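Local coordinates for hypothetical protein MerP (Cupriavidus metallidurans, PDB 1OSD) that probably binds mercuric ions in the periplasm as part of bacterial mercury resistance, here captured in its oxidized, disulfide-closed form, at residues 12-17 and 64-69; 26-31 and 55-60; 32-37 and 43-48. All blocks are in the same frame, centred on the assembly; numbering follows the deposited sequence.

Interaction 1 lies at one end of the fold, where the disulfide-closed loop that probably binds the metal meets the loop after helix 54-63. It is a small, partly buried contact of sulfur and a phenol. Interaction 2 joins the turn before strand 31-37 to helix 54-63 and is purely aliphatic. Interaction 3 is the hairpin of strands 31-37 and 42-48, held by backbone hydrogen bonds, with one buried face and one largely exposed face. Interactions 2 and 3 are neighbours: Leu57 packs on Val45, and Gly30 pairs with Asp48. The centre of interaction 1 lies about 15 Å from the centre of each of the others, yet Ser68 still touches Thr58 of interaction 2.

Interaction 1 of 3, residues 12-17 and 64-69; sequences MTCSAC and AGYPSS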
ATOM      1  N   MET A  12       7.369  -3.068   7.854  1.00 36.24           N
ATOM      2  CA  MET A  12       6.475  -2.265   8.656  1.00 37.13           C
ATOM      3  C   MET A  12       6.513  -2.706  10.154  1.00 37.64           C
ATOM      4  O   MET A  12       5.584  -3.324  10.678  1.00 36.72           O
ATOM      5  CB  MET A  12       5.062  -2.371   8.039  1.00 37.40           C
ATOM      6  CG  MET A  12       4.034  -1.380   8.542  0.50 39.02           C
ATOM      7  SD  MET A  12       2.417  -2.112   8.729  0.50 36.08           S
ATOM      8  CE  MET A  12       2.006  -2.335   6.982  0.50 36.79           C
ATOM      9  N   THR A  13       7.639  -2.403  10.815  1.00 37.33           N
ATOM     10  CA  THR A  13       7.918  -2.877  12.145  1.00 38.41           C
ATOM     11  C   THR A  13       7.989  -1.787  13.211  1.00 36.78           C
ATOM     12  O   THR A  13       8.194  -2.109  14.371  1.00 37.06           O
ATOM     13  CB  THR A  13       9.254  -3.663  12.170  1.00 39.40           C
ATOM     14  OG1 THR A  13      10.354  -2.805  11.723  1.00 44.28           O
ATOM     15  CG2 THR A  13       9.153  -4.853  11.249  1.00 38.82           C
ATOM     16  N   CYS A  14       7.898  -0.517  12.803  1.00 35.81           N
ATOM     17  CA  CYS A  14       8.068   0.633  13.692  1.00 35.61           C
ATOM     18  C   CYS A  14       6.655   1.200  13.856  1.00 35.15           C
ATOM     19  O   CYS A  14       5.821   1.040  12.918  1.00 33.03           O
ATOM     20  CB  CYS A  14       9.022   1.744  13.105  1.00 35.84           C
ATOM     21  SG  CYS A  14       8.337   2.878  11.867  1.00 39.31           S
ATOM     22  N   SER A  15       6.396   1.793  15.039  1.00 32.01           N
ATOM     23  CA  SER A  15       5.056   2.166  15.426  1.00 33.46           C
ATOM     24  C   SER A  15       4.380   3.157  14.476  1.00 35.18           C
ATOM     25  O   SER A  15       3.210   3.086  14.376  1.00 35.61           O
ATOM     26  CB  SER A  15       5.014   2.741  16.855  1.00 34.14           C
ATOM     27  OG  SER A  15       5.621   3.944  16.771  1.00 32.26           O
ATOM     28  N   ALA A  16       5.147   4.066  13.804  1.00 34.81           N
ATOM     29  CA  ALA A  16       4.541   5.027  12.918  1.00 36.02           C
ATOM     30  C   ALA A  16       4.511   4.538  11.400  1.00 35.27           C
ATOM     31  O   ALA A  16       3.979   5.192  10.549  1.00 33.72           O
ATOM     32  CB  ALA A  16       5.321   6.268  13.017  1.00 36.72           C
ATOM     33  N   CYS A  17       5.179   3.435  11.150  1.00 36.01           N
ATOM     34  CA  CYS A  17       5.348   2.788   9.855  1.00 37.55           C
ATOM     35  C   CYS A  17       4.039   2.543   9.158  1.00 38.69           C
ATOM     36  O   CYS A  17       3.970   2.669   7.918  1.00 36.96           O
ATOM     37  CB  CYS A  17       6.163   1.462  10.000  1.00 38.89           C
ATOM     38  SG  CYS A  17       7.986   1.707  10.231  1.00 43.76           S
ATOM     39  N   ALA A  64       9.161   4.746  -0.229  1.00 32.38           N
ATOM     40  CA  ALA A  64       9.084   5.226   1.093  1.00 33.37           C
ATOM     41  C   ALA A  64       9.881   4.393   2.080  1.00 32.33           C
ATOM     42  O   ALA A  64       9.898   4.733   3.271  1.00 33.84           O
ATOM     43  CB  ALA A  64       7.617   5.282   1.530  1.00 35.19           C
ATOM     44  N   GLY A  65      10.457   3.275   1.611  1.00 33.86           N
ATOM     45  CA  GLY A  65      11.363   2.495   2.444  1.00 34.96           C
ATOM     46  C   GLY A  65      10.928   1.080   2.695  1.00 34.76           C
ATOM     47  O   GLY A  65      11.724   0.312   3.237  1.00 37.37           O
ATOM     48  N   TYR A  66       9.691   0.720   2.280  1.00 34.76           N
ATOM     49  CA  TYR A  66       9.009  -0.466   2.672  1.00 32.98           C
ATOM     50  C   TYR A  66       8.446  -1.197   1.437  1.00 34.49           C
ATOM     51  O   TYR A  66       7.245  -1.136   1.119  1.00 34.02           O
ATOM     52  CB  TYR A  66       7.918  -0.124   3.710  1.00 31.92           C
ATOM     53  CG  TYR A  66       8.417   0.797   4.807  1.00 35.92           C
ATOM     54  CD1 TYR A  66       8.909   0.274   6.004  1.00 38.69           C
ATOM     55  CD2 TYR A  66       8.375   2.191   4.666  1.00 35.87           C
ATOM     56  CE1 TYR A  66       9.334   1.120   7.048  1.00 34.85           C
ATOM     57  CE2 TYR A  66       8.797   3.040   5.726  1.00 35.50           C
ATOM     58  CZ  TYR A  66       9.270   2.503   6.865  1.00 31.23           C
ATOM     59  OH  TYR A  66       9.838   3.288   7.814  1.00 36.96           O
ATOM     60  N   PRO A  67       9.343  -1.899   0.732  1.00 36.44           N
ATOM     61  CA  PRO A  67       8.982  -2.704  -0.431  1.00 38.02           C
ATOM     62  C   PRO A  67       7.806  -3.639  -0.095  1.00 37.20           C
ATOM     63  O   PRO A  67       7.770  -4.055   1.025  1.00 38.73           O
ATOM     64  CB  PRO A  67      10.319  -3.453  -0.761  1.00 37.32           C
ATOM     65  CG  PRO A  67      11.364  -2.465  -0.337  1.00 38.42           C
ATOM     66  CD  PRO A  67      10.787  -1.995   0.983  1.00 38.40           C
ATOM     67  N   SER A  68       6.916  -3.945  -1.036  1.00 36.83           N
ATOM     68  CA  SER A  68       5.774  -4.799  -0.746  1.00 34.33           C
ATOM     69  C   SER A  68       5.458  -5.655  -1.961  1.00 34.37           C
ATOM     70  O   SER A  68       6.055  -5.472  -2.960  1.00 36.65           O
ATOM     71  CB  SER A  68       4.620  -3.951  -0.330  1.00 34.95           C
ATOM     72  OG  SER A  68       4.082  -3.215  -1.438  1.00 28.53           O
ATOM     73  N   SER A  69       4.601  -6.658  -1.790  1.00 35.07           N
ATOM     74  CA  SER A  69       4.103  -7.608  -2.777  1.00 34.45           C
ATOM     75  C   SER A  69       2.665  -7.915  -2.408  1.00 34.87           C
ATOM     76  O   SER A  69       2.227  -7.635  -1.343  1.00 33.09           O
ATOM     77  CB  SER A  69       4.889  -8.869  -2.704  1.00 36.68           C
ATOM     78  OG  SER A  69       4.949  -9.351  -1.384  1.00 39.87           O
TER
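Two first torsions bring Cys17 and Tyr66 together. Cys17 SG stands anti to its carbonyl carbon (chi1 -76°). Tyr66 CG also lies anti to its own carbonyl carbon (chi1 -47°), and this directs the phenol toward the 12-17 loop. The sulfur sits at the hydroxyl end of the ring. Cys17 SG is 3.4 Å from Tyr66 OH and 3.5 Å from Tyr66 CE1. The line from Cys17 SG to the centroid of the Tyr66 ring is 4.5 Å long and runs 57° off the ring normal. This is an oblique sulfur-aromatic contact. Farther back along the same ring, Met12 N lies 4.1 Å from Tyr66 CD1. That contact is made by the backbone.

Cys14 and Cys17 are joined by a disulfide with an SG-SG length of 2.0 Å. A type I beta turn links them, closed by the bond from Cys17 N to Cys14 O. Cys14 SG is the more distant sulfur, 4.3 Å from Tyr66 OH. Cys17 begins helix 17-26, so the CxxC motif lies at the helix N-terminus, as in other heavy-metal-associated domains. On the other side, Gly65 ends helix 54-63 in a Schellman motif, and Tyr66 follows at once. Its ring also packs on Thr20 and Val21 of helix 17-26 and on Val9.

The two cysteines are the likely mercury ligands of the reduced protein. In this oxidized form their sulfurs are tied to each other. A ligand role for both would require the disulfide to be opened first. The tyrosine lies against the sulfur of Cys17, a buried residue, while Cys14 is partly exposed. The phenol thus sets a polarisable ring and its hydroxyl close to one sulfur of the probable metal site, without a hydrogen bond between them.

Interaction 2 of 3, residues 26-31 and 55-60; sequences SKVEGV and QKLTKA
Val28 and Leu57 meet at an oblique angle, and Val31 approaches the same leucine in a similar way. Leu57 CD2 is the shared point of contact. It lies 3.6 Å from Val31 CG2 and 4.2 Å from Val28 CG1. The Leu57 side chain leaves the helix with CG anti to its carbonyl carbon (chi1 -62°). CD1 continues the chain in the extended direction (chi2 177°), and the other branch, CD2, is the one that meets the valines.

Val28 uses both of its branches. CG1 stands anti to the backbone N (chi1 179°) and meets the leucine. CG2 is directed to the next turn of the helix, where Val28 CG2 lies 3.7 Å from Ala60 CB. The valine thus bridges two residues spaced three apart on the helix. Val31 points its CB toward the helix too, and its CG2 branch makes the contact.

The two valines are the ends of a type II beta turn. Val31 N bonds to Val28 O at 3.1 Å, and Gly30 takes the positive phi that this turn needs. The turn connects helix 17-26 to strand 31-37. Its packing on helix 54-63 belongs to the ferredoxin-like beta-alpha-beta-beta-alpha-beta fold of heavy-metal-associated domains, in which both helices lie on one face of the sheet. Beneath the contact, Leu57 and Val31 both rest on Val45 and Phe47 of strand 42-48. Thr52 touches Val28 in turn.

Across the segments the contact consists of methyl groups alone. It therefore rests on dispersion and the exclusion of water, with nothing directional to fix it. The branches of Val28 and Val31 fit round Leu57 CD2 and Ala60 CB. The buried Leu57 is packed by both valines, which themselves stay partly exposed.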
ATOM      1  N   SER A  26      -1.614   6.618  -0.450  1.00 38.21           N
ATOM      2  CA  SER A  26      -2.752   7.482  -0.585  1.00 39.83           C
ATOM      3  C   SER A  26      -2.441   8.638  -1.543  1.00 41.34           C
ATOM      4  O   SER A  26      -3.352   9.160  -2.183  1.00 40.43           O
ATOM      5  CB  SER A  26      -3.201   7.990   0.809  1.00 40.20           C
ATOM      6  OG  SER A  26      -3.911   6.963   1.538  1.00 40.27           O
ATOM      7  N   LYS A  27      -1.163   9.039  -1.610  1.00 43.64           N
ATOM      8  CA  LYS A  27      -0.691  10.033  -2.583  1.00 45.47           C
ATOM      9  C   LYS A  27      -0.806   9.580  -4.047  1.00 44.68           C
ATOM     10  O   LYS A  27      -0.799  10.430  -4.942  1.00 45.94           O
ATOM     11  CB  LYS A  27       0.774  10.450  -2.313  1.00 47.68           C
ATOM     12  CG  LYS A  27       0.964  11.524  -1.162  1.00 53.47           C
ATOM     13  CD  LYS A  27       2.290  12.417  -1.360  1.00 57.99           C
ATOM     14  CE  LYS A  27       3.634  11.795  -0.798  1.00 61.86           C
ATOM     15  NZ  LYS A  27       4.166  10.451  -1.411  1.00 59.92           N
ATOM     16  N   VAL A  28      -0.909   8.281  -4.307  1.00 41.52           N
ATOM     17  CA  VAL A  28      -0.982   7.756  -5.681  1.00 41.89           C
ATOM     18  C   VAL A  28      -2.305   8.074  -6.291  1.00 42.43           C
ATOM     19  O   VAL A  28      -3.334   7.678  -5.774  1.00 39.53           O
ATOM     20  CB  VAL A  28      -0.681   6.271  -5.742  1.00 41.20           C
ATOM     21  CG1 VAL A  28      -0.779   5.734  -7.176  1.00 42.85           C
ATOM     22  CG2 VAL A  28       0.831   6.038  -5.255  1.00 42.12           C
ATOM     23  N   GLU A  29      -2.235   8.874  -7.350  1.00 42.52           N
ATOM     24  CA  GLU A  29      -3.410   9.248  -8.117  1.00 42.78           C
ATOM     25  C   GLU A  29      -4.158   7.958  -8.549  1.00 42.09           C
ATOM     26  O   GLU A  29      -3.579   7.048  -9.187  1.00 41.29           O
ATOM     27  CB  GLU A  29      -3.141  10.152  -9.362  1.00 42.58           C
ATOM     28  CG  GLU A  29      -4.460  10.717  -9.978  1.00 45.39           C
ATOM     29  CD  GLU A  29      -5.284  11.588  -9.025  1.00 45.78           C
ATOM     30  OE1 GLU A  29      -4.749  12.287  -8.101  1.00 52.35           O
ATOM     31  OE2 GLU A  29      -6.487  11.619  -9.216  1.00 54.15           O
ATOM     32  N   GLY A  30      -5.393   7.896  -8.077  1.00 39.09           N
ATOM     33  CA  GLY A  30      -6.345   6.904  -8.542  1.00 40.70           C
ATOM     34  C   GLY A  30      -6.655   5.962  -7.413  1.00 39.40           C
ATOM     35  O   GLY A  30      -7.522   5.123  -7.524  1.00 36.08           O
ATOM     36  N   VAL A  31      -5.945   6.145  -6.289  1.00 40.63           N
ATOM     37  CA  VAL A  31      -6.305   5.419  -5.088  1.00 39.86           C
ATOM     38  C   VAL A  31      -7.459   6.104  -4.291  1.00 40.07           C
ATOM     39  O   VAL A  31      -7.480   7.320  -4.070  1.00 40.28           O
ATOM     40  CB  VAL A  31      -5.127   5.253  -4.197  1.00 39.28           C
ATOM     41  CG1 VAL A  31      -5.561   4.744  -2.836  1.00 39.23           C
ATOM     42  CG2 VAL A  31      -4.113   4.413  -4.857  1.00 39.15           C
ATOM     43  N   GLN A  55       1.758  -2.527  -9.463  1.00 40.09           N
ATOM     44  CA  GLN A  55       3.155  -2.195  -9.560  1.00 41.04           C
ATOM     45  C   GLN A  55       3.458  -0.761  -9.159  1.00 39.24           C
ATOM     46  O   GLN A  55       4.446  -0.506  -8.523  1.00 36.60           O
ATOM     47  CB  GLN A  55       3.733  -2.604 -10.925  1.00 42.79           C
ATOM     48  CG  GLN A  55       4.459  -1.532 -11.748  1.00 50.64           C
ATOM     49  CD  GLN A  55       5.853  -1.175 -11.238  1.00 61.07           C
ATOM     50  OE1 GLN A  55       6.541  -2.022 -10.597  1.00 71.97           O
ATOM     51  NE2 GLN A  55       6.273   0.081 -11.478  1.00 58.97           N
ATOM     52  N   LYS A  56       2.586   0.181  -9.517  1.00 38.17           N
ATOM     53  CA  LYS A  56       2.781   1.544  -9.118  1.00 37.41           C
ATOM     54  C   LYS A  56       2.585   1.678  -7.626  1.00 35.79           C
ATOM     55  O   LYS A  56       3.189   2.511  -7.001  1.00 33.21           O
ATOM     56  CB  LYS A  56       1.817   2.462  -9.877  1.00 37.69           C
ATOM     57  CG  LYS A  56       2.111   2.652 -11.418  1.00 42.53           C
ATOM     58  CD  LYS A  56       3.347   3.538 -11.748  1.00 49.93           C
ATOM     59  CE  LYS A  56       3.608   3.667 -13.285  1.00 49.80           C
ATOM     60  NZ  LYS A  56       2.304   3.983 -13.963  1.00 55.83           N
ATOM     61  N   LEU A  57       1.687   0.914  -7.031  1.00 35.77           N
ATOM     62  CA  LEU A  57       1.535   0.892  -5.582  1.00 35.56           C
ATOM     63  C   LEU A  57       2.757   0.329  -4.806  1.00 35.40           C
ATOM     64  O   LEU A  57       3.261   0.870  -3.788  1.00 30.12           O
ATOM     65  CB  LEU A  57       0.233   0.067  -5.197  1.00 35.11           C
ATOM     66  CG  LEU A  57      -1.068   0.601  -5.706  1.00 40.03           C
ATOM     67  CD1 LEU A  57      -2.172  -0.386  -5.281  1.00 41.17           C
ATOM     68  CD2 LEU A  57      -1.415   2.096  -5.230  1.00 40.93           C
ATOM     69  N   THR A  58       3.245  -0.790  -5.305  1.00 37.30           N
ATOM     70  CA  THR A  58       4.383  -1.415  -4.636  1.00 36.98           C
ATOM     71  C   THR A  58       5.638  -0.546  -4.880  1.00 37.87           C
ATOM     72  O   THR A  58       6.521  -0.490  -3.993  1.00 38.34           O
ATOM     73  CB  THR A  58       4.584  -2.870  -5.065  1.00 37.09           C
ATOM     74  OG1 THR A  58       4.945  -2.843  -6.400  1.00 33.99           O
ATOM     75  CG2 THR A  58       3.251  -3.814  -4.966  1.00 38.93           C
ATOM     76  N   LYS A  59       5.708   0.191  -6.008  1.00 38.63           N
ATOM     77  CA  LYS A  59       6.788   1.181  -6.160  1.00 36.72           C
ATOM     78  C   LYS A  59       6.589   2.277  -5.133  1.00 36.84           C
ATOM     79  O   LYS A  59       7.505   2.681  -4.489  1.00 38.52           O
ATOM     80  CB  LYS A  59       6.912   1.742  -7.564  1.00 40.62           C
ATOM     81  CG  LYS A  59       7.601   3.121  -7.684  1.00 41.20           C
ATOM     82  CD  LYS A  59       9.089   3.177  -8.231  1.00 52.12           C
ATOM     83  CE  LYS A  59       9.290   4.392  -9.267  1.00 56.73           C
ATOM     84  NZ  LYS A  59       8.833   5.783  -8.812  1.00 54.56           N
ATOM     85  N   ALA A  60       5.394   2.795  -4.921  1.00 36.41           N
ATOM     86  CA  ALA A  60       5.286   3.871  -3.962  1.00 37.34           C
ATOM     87  C   ALA A  60       5.813   3.473  -2.552  1.00 36.15           C
ATOM     88  O   ALA A  60       6.346   4.319  -1.770  1.00 34.31           O
ATOM     89  CB  ALA A  60       3.802   4.292  -3.871  1.00 37.41           C
TER

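Interaction 3 of 3, residues 32-37 and 43-48; sequences SKVDVT and AVVTFD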
ATOM      1  N   SER A  32      -8.381   5.269  -3.827  1.00 39.93           N
ATOM      2  CA  SER A  32      -9.596   5.636  -3.057  1.00 41.26           C
ATOM      3  C   SER A  32      -9.533   5.464  -1.563  1.00 40.90           C
ATOM      4  O   SER A  32     -10.231   6.186  -0.822  1.00 40.83           O
ATOM      5  CB  SER A  32     -10.755   4.762  -3.525  1.00 39.48           C
ATOM      6  OG  SER A  32     -10.922   5.228  -4.792  1.00 47.71           O
ATOM      7  N   LYS A  33      -8.835   4.436  -1.140  1.00 39.03           N
ATOM      8  CA  LYS A  33      -8.881   4.022   0.263  1.00 41.25           C
ATOM      9  C   LYS A  33      -7.663   3.147   0.517  1.00 40.75           C
ATOM     10  O   LYS A  33      -7.322   2.289  -0.336  1.00 41.52           O
ATOM     11  CB  LYS A  33     -10.160   3.228   0.552  1.00 41.75           C
ATOM     12  CG  LYS A  33     -10.529   3.103   2.032  1.00 43.83           C
ATOM     13  CD  LYS A  33     -11.730   2.136   2.230  1.00 49.96           C
ATOM     14  CE  LYS A  33     -12.006   1.745   3.737  1.00 55.56           C
ATOM     15  NZ  LYS A  33     -12.328   2.872   4.706  1.00 60.17           N
ATOM     16  N   VAL A  34      -6.989   3.448   1.623  1.00 39.58           N
ATOM     17  CA  VAL A  34      -5.920   2.657   2.175  1.00 39.77           C
ATOM     18  C   VAL A  34      -6.103   2.420   3.692  1.00 39.84           C
ATOM     19  O   VAL A  34      -6.257   3.370   4.524  1.00 40.50           O
ATOM     20  CB  VAL A  34      -4.601   3.254   1.932  1.00 38.79           C
ATOM     21  CG1 VAL A  34      -3.531   2.314   2.431  1.00 35.81           C
ATOM     22  CG2 VAL A  34      -4.355   3.408   0.436  1.00 42.87           C
ATOM     23  N   ASP A  35      -6.141   1.140   4.066  1.00 38.64           N
ATOM     24  CA  ASP A  35      -6.114   0.820   5.493  1.00 37.05           C
ATOM     25  C   ASP A  35      -4.931  -0.090   5.762  1.00 35.29           C
ATOM     26  O   ASP A  35      -4.732  -1.112   5.059  1.00 34.54           O
ATOM     27  CB  ASP A  35      -7.391   0.105   5.855  1.00 38.13           C
ATOM     28  CG  ASP A  35      -8.589   1.037   5.846  1.00 40.45           C
ATOM     29  OD1 ASP A  35      -9.661   0.560   5.443  1.00 41.84           O
ATOM     30  OD2 ASP A  35      -8.547   2.224   6.259  1.00 42.63           O
ATOM     31  N   VAL A  36      -4.212   0.223   6.823  1.00 34.46           N
ATOM     32  CA  VAL A  36      -2.989  -0.494   7.172  1.00 33.92           C
ATOM     33  C   VAL A  36      -3.170  -1.194   8.478  1.00 33.70           C
ATOM     34  O   VAL A  36      -3.780  -0.632   9.386  1.00 35.44           O
ATOM     35  CB  VAL A  36      -1.818   0.407   7.288  1.00 33.79           C
ATOM     36  CG1 VAL A  36      -1.394   0.906   5.920  1.00 38.39           C
ATOM     37  CG2 VAL A  36      -2.188   1.649   8.260  1.00 39.16           C
ATOM     38  N   THR A  37      -2.500  -2.308   8.621  1.00 34.22           N
ATOM     39  CA  THR A  37      -2.515  -3.121   9.862  1.00 35.24           C
ATOM     40  C   THR A  37      -1.153  -3.509  10.292  1.00 35.31           C
ATOM     41  O   THR A  37      -0.390  -4.221   9.586  1.00 32.96           O
ATOM     42  CB  THR A  37      -3.449  -4.358   9.734  1.00 34.93           C
ATOM     43  OG1 THR A  37      -4.770  -3.870   9.434  1.00 34.75           O
ATOM     44  CG2 THR A  37      -3.543  -5.060  11.082  1.00 37.16           C
ATOM     45  N   ALA A  43      -1.282  -3.703   4.044  1.00 35.29           N
ATOM     46  CA  ALA A  43      -2.089  -2.540   3.552  1.00 35.82           C
ATOM     47  C   ALA A  43      -3.078  -3.035   2.517  1.00 36.68           C
ATOM     48  O   ALA A  43      -2.665  -3.783   1.575  1.00 39.38           O
ATOM     49  CB  ALA A  43      -1.156  -1.459   2.952  1.00 35.60           C
ATOM     50  N   VAL A  44      -4.381  -2.653   2.671  1.00 36.10           N
ATOM     51  CA  VAL A  44      -5.487  -3.015   1.791  1.00 38.44           C
ATOM     52  C   VAL A  44      -5.859  -1.720   1.025  1.00 38.01           C
ATOM     53  O   VAL A  44      -6.249  -0.694   1.644  1.00 35.61           O
ATOM     54  CB  VAL A  44      -6.839  -3.531   2.594  1.00 36.85           C
ATOM     55  CG1 VAL A  44      -8.046  -3.818   1.609  1.00 40.76           C
ATOM     56  CG2 VAL A  44      -6.578  -4.657   3.725  1.00 39.29           C
ATOM     57  N   VAL A  45      -5.686  -1.758  -0.305  1.00 38.83           N
ATOM     58  CA  VAL A  45      -5.761  -0.569  -1.156  1.00 37.62           C
ATOM     59  C   VAL A  45      -6.839  -0.780  -2.141  1.00 38.41           C
ATOM     60  O   VAL A  45      -6.866  -1.786  -2.846  1.00 39.36           O
ATOM     61  CB  VAL A  45      -4.466  -0.363  -1.950  1.00 38.33           C
ATOM     62  CG1 VAL A  45      -4.512   0.956  -2.750  1.00 39.39           C
ATOM     63  CG2 VAL A  45      -3.250  -0.488  -1.080  1.00 40.19           C
ATOM     64  N   THR A  46      -7.773   0.166  -2.151  1.00 38.22           N
ATOM     65  CA  THR A  46      -8.872   0.221  -3.123  1.00 36.81           C
ATOM     66  C   THR A  46      -8.527   1.358  -4.134  1.00 36.79           C
ATOM     67  O   THR A  46      -8.182   2.487  -3.769  1.00 32.82           O
ATOM     68  CB  THR A  46     -10.176   0.553  -2.460  1.00 36.37           C
ATOM     69  OG1 THR A  46     -10.610  -0.534  -1.639  1.00 36.93           O
ATOM     70  CG2 THR A  46     -11.285   0.739  -3.524  1.00 37.04           C
ATOM     71  N   PHE A  47      -8.546   0.993  -5.393  1.00 35.63           N
ATOM     72  CA  PHE A  47      -8.019   1.900  -6.394  1.00 36.80           C
ATOM     73  C   PHE A  47      -8.669   1.656  -7.761  1.00 35.94           C
ATOM     74  O   PHE A  47      -9.291   0.567  -8.050  1.00 34.03           O
ATOM     75  CB  PHE A  47      -6.477   1.724  -6.501  1.00 35.70           C
ATOM     76  CG  PHE A  47      -6.057   0.413  -7.151  1.00 35.45           C
ATOM     77  CD1 PHE A  47      -5.866   0.339  -8.526  1.00 31.67           C
ATOM     78  CD2 PHE A  47      -5.822  -0.770  -6.372  1.00 34.66           C
ATOM     79  CE1 PHE A  47      -5.470  -0.874  -9.165  1.00 28.40           C
ATOM     80  CE2 PHE A  47      -5.496  -2.018  -7.025  1.00 34.35           C
ATOM     81  CZ  PHE A  47      -5.298  -2.042  -8.440  1.00 33.90           C
ATOM     82  N   ASP A  48      -8.454   2.654  -8.639  1.00 37.31           N
ATOM     83  CA  ASP A  48      -8.936   2.533  -9.998  1.00 36.30           C
ATOM     84  C   ASP A  48      -7.873   2.095 -10.973  1.00 37.58           C
ATOM     85  O   ASP A  48      -6.916   2.825 -11.162  1.00 38.01           O
ATOM     86  CB  ASP A  48      -9.574   3.851 -10.338  1.00 36.95           C
ATOM     87  CG  ASP A  48     -10.261   3.839 -11.668  1.00 31.55           C
ATOM     88  OD1 ASP A  48     -10.904   4.906 -12.009  1.00 36.18           O
ATOM     89  OD2 ASP A  48     -10.135   2.938 -12.516  1.00 33.49           O
TER
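Strands 32-37 and 43-48 run antiparallel at 173°, with their axes 4.7 Å apart at closest approach. Asp35 and Val44 form a hydrogen-bonded pair. Asp35 N reaches Val44 O at 3.0 Å, and Val44 N returns to Asp35 O at 2.9 Å. Thr46 N bonds to Lys33 O at 2.8 Å in a nearly straight bond (169°). The register breaks at the next step. Ser32 N and Lys33 N both turn to Thr46 O, the first at 2.8 Å and the second weakly at 3.3 Å. This is a classic beta bulge. The hairpin lies at one edge of the four-stranded antiparallel sheet of the heavy-metal-associated fold. Strand 31-37 is one of its two outer strands, and strand 42-48 also pairs with strand 2-8.

On the face toward the helices, Val34 and Val45 run alongside each other in the same direction, with Val34 CG2 4.0 Å from Val45 CG1. Val36 CG1 stands anti to its carbonyl carbon (chi1 -71°), which puts it 3.8 Å from Ala43 CB. Ile25 touches both Val34 and Val45. On the other face, Lys33 CB packs on Thr46 CB, and Thr46 OG1 is hydrogen-bonded to Thr4 OG1. Lys33 NZ forms a long salt bridge with Asp35 OD1.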